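Local structure of DUF5624 domain-containing protein (Legionella pneumophila subsp. pneumophila, 4JX2) at residues Ala303-Leu308 and Gln315-Tyr320. The protein is of unknown function but is probably secreted, carrying a DUF5624 domain in a chain that combines helices with a small mixed beta sheet. Sequence-based numbering, arbitrary orientation.
With 1PE (pentaethylene glycol), chain K; SO4 (sulfate ion), chain E.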
# COMPACT_ATOMS: atom_id res chain seq x y z
N ALA A 303 -4.72 12.24 -4.14
CA ALA A 303 -4.09 13.51 -4.46
C ALA A 303 -4.04 14.44 -3.24
O ALA A 303 -4.92 14.40 -2.38
CB ALA A 303 -4.85 14.18 -5.58
N VAL A 304 -3.02 15.31 -3.20
CA VAL A 304 -2.88 16.39 -2.22
C VAL A 304 -3.49 17.63 -2.94
O VAL A 304 -2.89 18.19 -3.85
CB VAL A 304 -1.40 16.56 -1.78
CG1 VAL A 304 -1.25 17.71 -0.80
CG2 VAL A 304 -0.87 15.26 -1.18
N LYS A 305 -4.74 17.94 -2.62
CA LYS A 305 -5.51 19.00 -3.29
C LYS A 305 -5.04 20.45 -2.91
O LYS A 305 -4.48 20.66 -1.83
CB LYS A 305 -7.00 18.80 -3.01
CG LYS A 305 -7.60 17.65 -3.80
CD LYS A 305 -7.63 17.97 -5.26
CE LYS A 305 -7.71 16.75 -6.11
NZ LYS A 305 -7.63 17.14 -7.53
N PRO A 306 -5.25 21.45 -3.81
CA PRO A 306 -4.71 22.80 -3.54
C PRO A 306 -5.25 23.50 -2.30
O PRO A 306 -4.45 24.12 -1.60
CB PRO A 306 -5.06 23.60 -4.79
CG PRO A 306 -5.27 22.57 -5.85
CD PRO A 306 -5.84 21.37 -5.16
N SER A 307 -6.57 23.40 -2.01
CA SER A 307 -7.15 24.07 -0.84
C SER A 307 -6.99 23.26 0.48
O SER A 307 -7.59 23.62 1.49
CB SER A 307 -8.61 24.43 -1.08
OG SER A 307 -9.46 23.30 -1.05
N LEU A 308 -6.15 22.21 0.48
CA LEU A 308 -5.87 21.43 1.70
C LEU A 308 -5.07 22.30 2.66
O LEU A 308 -4.04 22.86 2.27
CB LEU A 308 -5.12 20.14 1.36
CG LEU A 308 -4.93 19.12 2.48
CD1 LEU A 308 -6.25 18.48 2.90
CD2 LEU A 308 -3.97 18.04 2.05
N GLN A 315 -15.41 23.30 -2.81
CA GLN A 315 -16.42 22.25 -2.97
C GLN A 315 -15.84 21.08 -3.79
O GLN A 315 -16.05 19.92 -3.41
CB GLN A 315 -17.72 22.79 -3.57
CG GLN A 315 -18.94 21.87 -3.36
CD GLN A 315 -19.40 21.74 -1.91
OE1 GLN A 315 -19.85 22.71 -1.29
NE2 GLN A 315 -19.31 20.54 -1.35
N ALA A 316 -15.03 21.38 -4.83
CA ALA A 316 -14.34 20.39 -5.66
C ALA A 316 -13.37 19.53 -4.83
O ALA A 316 -13.40 18.30 -4.94
CB ALA A 316 -13.58 21.08 -6.79
N ASP A 317 -12.54 20.16 -3.99
CA ASP A 317 -11.56 19.47 -3.14
C ASP A 317 -12.26 18.69 -2.04
O ASP A 317 -11.81 17.59 -1.71
CB ASP A 317 -10.55 20.45 -2.55
CG ASP A 317 -9.62 21.06 -3.58
OD1 ASP A 317 -9.71 20.67 -4.77
OD2 ASP A 317 -8.77 21.89 -3.20
N TYR A 318 -13.36 19.23 -1.48
CA TYR A 318 -14.13 18.53 -0.46
C TYR A 318 -14.78 17.27 -1.07
O TYR A 318 -14.62 16.17 -0.52
CB TYR A 318 -15.19 19.44 0.20
CG TYR A 318 -16.05 18.74 1.23
CD1 TYR A 318 -15.60 18.56 2.54
CD2 TYR A 318 -17.31 18.25 0.90
CE1 TYR A 318 -16.39 17.91 3.49
CE2 TYR A 318 -18.10 17.59 1.84
CZ TYR A 318 -17.64 17.42 3.13
OH TYR A 318 -18.43 16.77 4.06
N ASN A 319 -15.46 17.42 -2.23
CA ASN A 319 -16.11 16.30 -2.92
C ASN A 319 -15.08 15.24 -3.29
O ASN A 319 -15.40 14.05 -3.28
CB ASN A 319 -16.91 16.78 -4.16
CG ASN A 319 -18.10 17.67 -3.84
OD1 ASN A 319 -18.59 17.74 -2.70
ND2 ASN A 319 -18.60 18.39 -4.83
N TYR A 320 -13.83 15.68 -3.57
CA TYR A 320 -12.75 14.76 -3.90
C TYR A 320 -12.45 13.82 -2.73
O TYR A 320 -12.49 12.61 -2.91
CB TYR A 320 -11.47 15.51 -4.36
CG TYR A 320 -10.32 14.56 -4.60
CD1 TYR A 320 -10.33 13.69 -5.69
CD2 TYR A 320 -9.28 14.45 -3.69
CE1 TYR A 320 -9.30 12.77 -5.89
CE2 TYR A 320 -8.24 13.55 -3.88
CZ TYR A 320 -8.26 12.71 -4.98
OH TYR A 320 -7.25 11.78 -5.14
OH2 1PE K . -9.81 19.47 -7.84
C12 1PE K . -10.84 18.70 -8.49
C22 1PE K . -10.85 17.27 -7.95
OH3 1PE K . -10.99 16.26 -8.97
C13 1PE K . -9.11 14.64 -9.08
C23 1PE K . -9.78 15.89 -9.66
OH4 1PE K . -7.82 14.51 -9.68
C14 1PE K . -5.48 14.90 -9.16
C24 1PE K . -6.76 14.15 -8.80
OH5 1PE K . -5.54 16.27 -8.74
C15 1PE K . -4.29 18.37 -8.40
C25 1PE K . -4.32 16.84 -8.24
OH6 1PE K . -5.58 18.99 -8.48
C16 1PE K . -7.40 19.16 -10.14
C26 1PE K . -5.92 19.43 -9.80
OH7 1PE K . -7.55 18.22 -11.23
S SO4 E . -15.81 26.93 -3.84
O1 SO4 E . -17.11 27.54 -4.16
O2 SO4 E . -15.66 25.68 -4.61
O3 SO4 E . -14.72 27.85 -4.16
O4 SO4 E . -15.77 26.63 -2.41
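Trans about chi1 (176°), Tyr-320 sends its ring from the first turns of the helix to the loop before it, while Lys-305, with CG beside its own backbone N (chi1 -74°) and its chain bent at chi2, lays that chain over one face of the ring. Lys-305 CE sits 3.7 Å from the centroid of the Tyr-320 ring in a CH-pi contact, and NZ lies farther out over the same face at cation-pi distance, 4.8 Å from the centroid. Lysine suits the place because its methylenes pack on the aromatic carbons while the ammonium continues past them. There the oxygens of a pentaethylene glycol, probably from the crystallisation liquor, curl round NZ; Lys-305 NZ bonds OH6 of the glycol at 2.9 Å. The phenol also serves at its rim: Ala-303 N donates almost straight to Tyr-320 OH (2.8 Å, 175°), and the methyl of Ala-303 packs against the same end of the phenol, at CZ.

Asp-317, one turn earlier, holds the turn from Lys-305 to Leu-308. Its OD2 accepts from Ser-307 N (2.9 Å) nearly along the C-O axis and from Ser-307 OG (2.7 Å) on the anti side, somewhat out of the carboxylate plane. A short carboxylate can thus take both donors of one serine, whose OG also bonds Thr-314 N. Pro-306 suits the second position of this turn because its ring restricts phi near -60°, the value needed there, and Ser-307 N is so presented to the acid. Thr-314 OG1 bonds Asp-317 N at the start of helix 315-339. The whole is a type I beta turn with proline at its second position, anchored by a helix carboxylate, joining the loop after strand 296-298 to the N-terminal turns of the following helix.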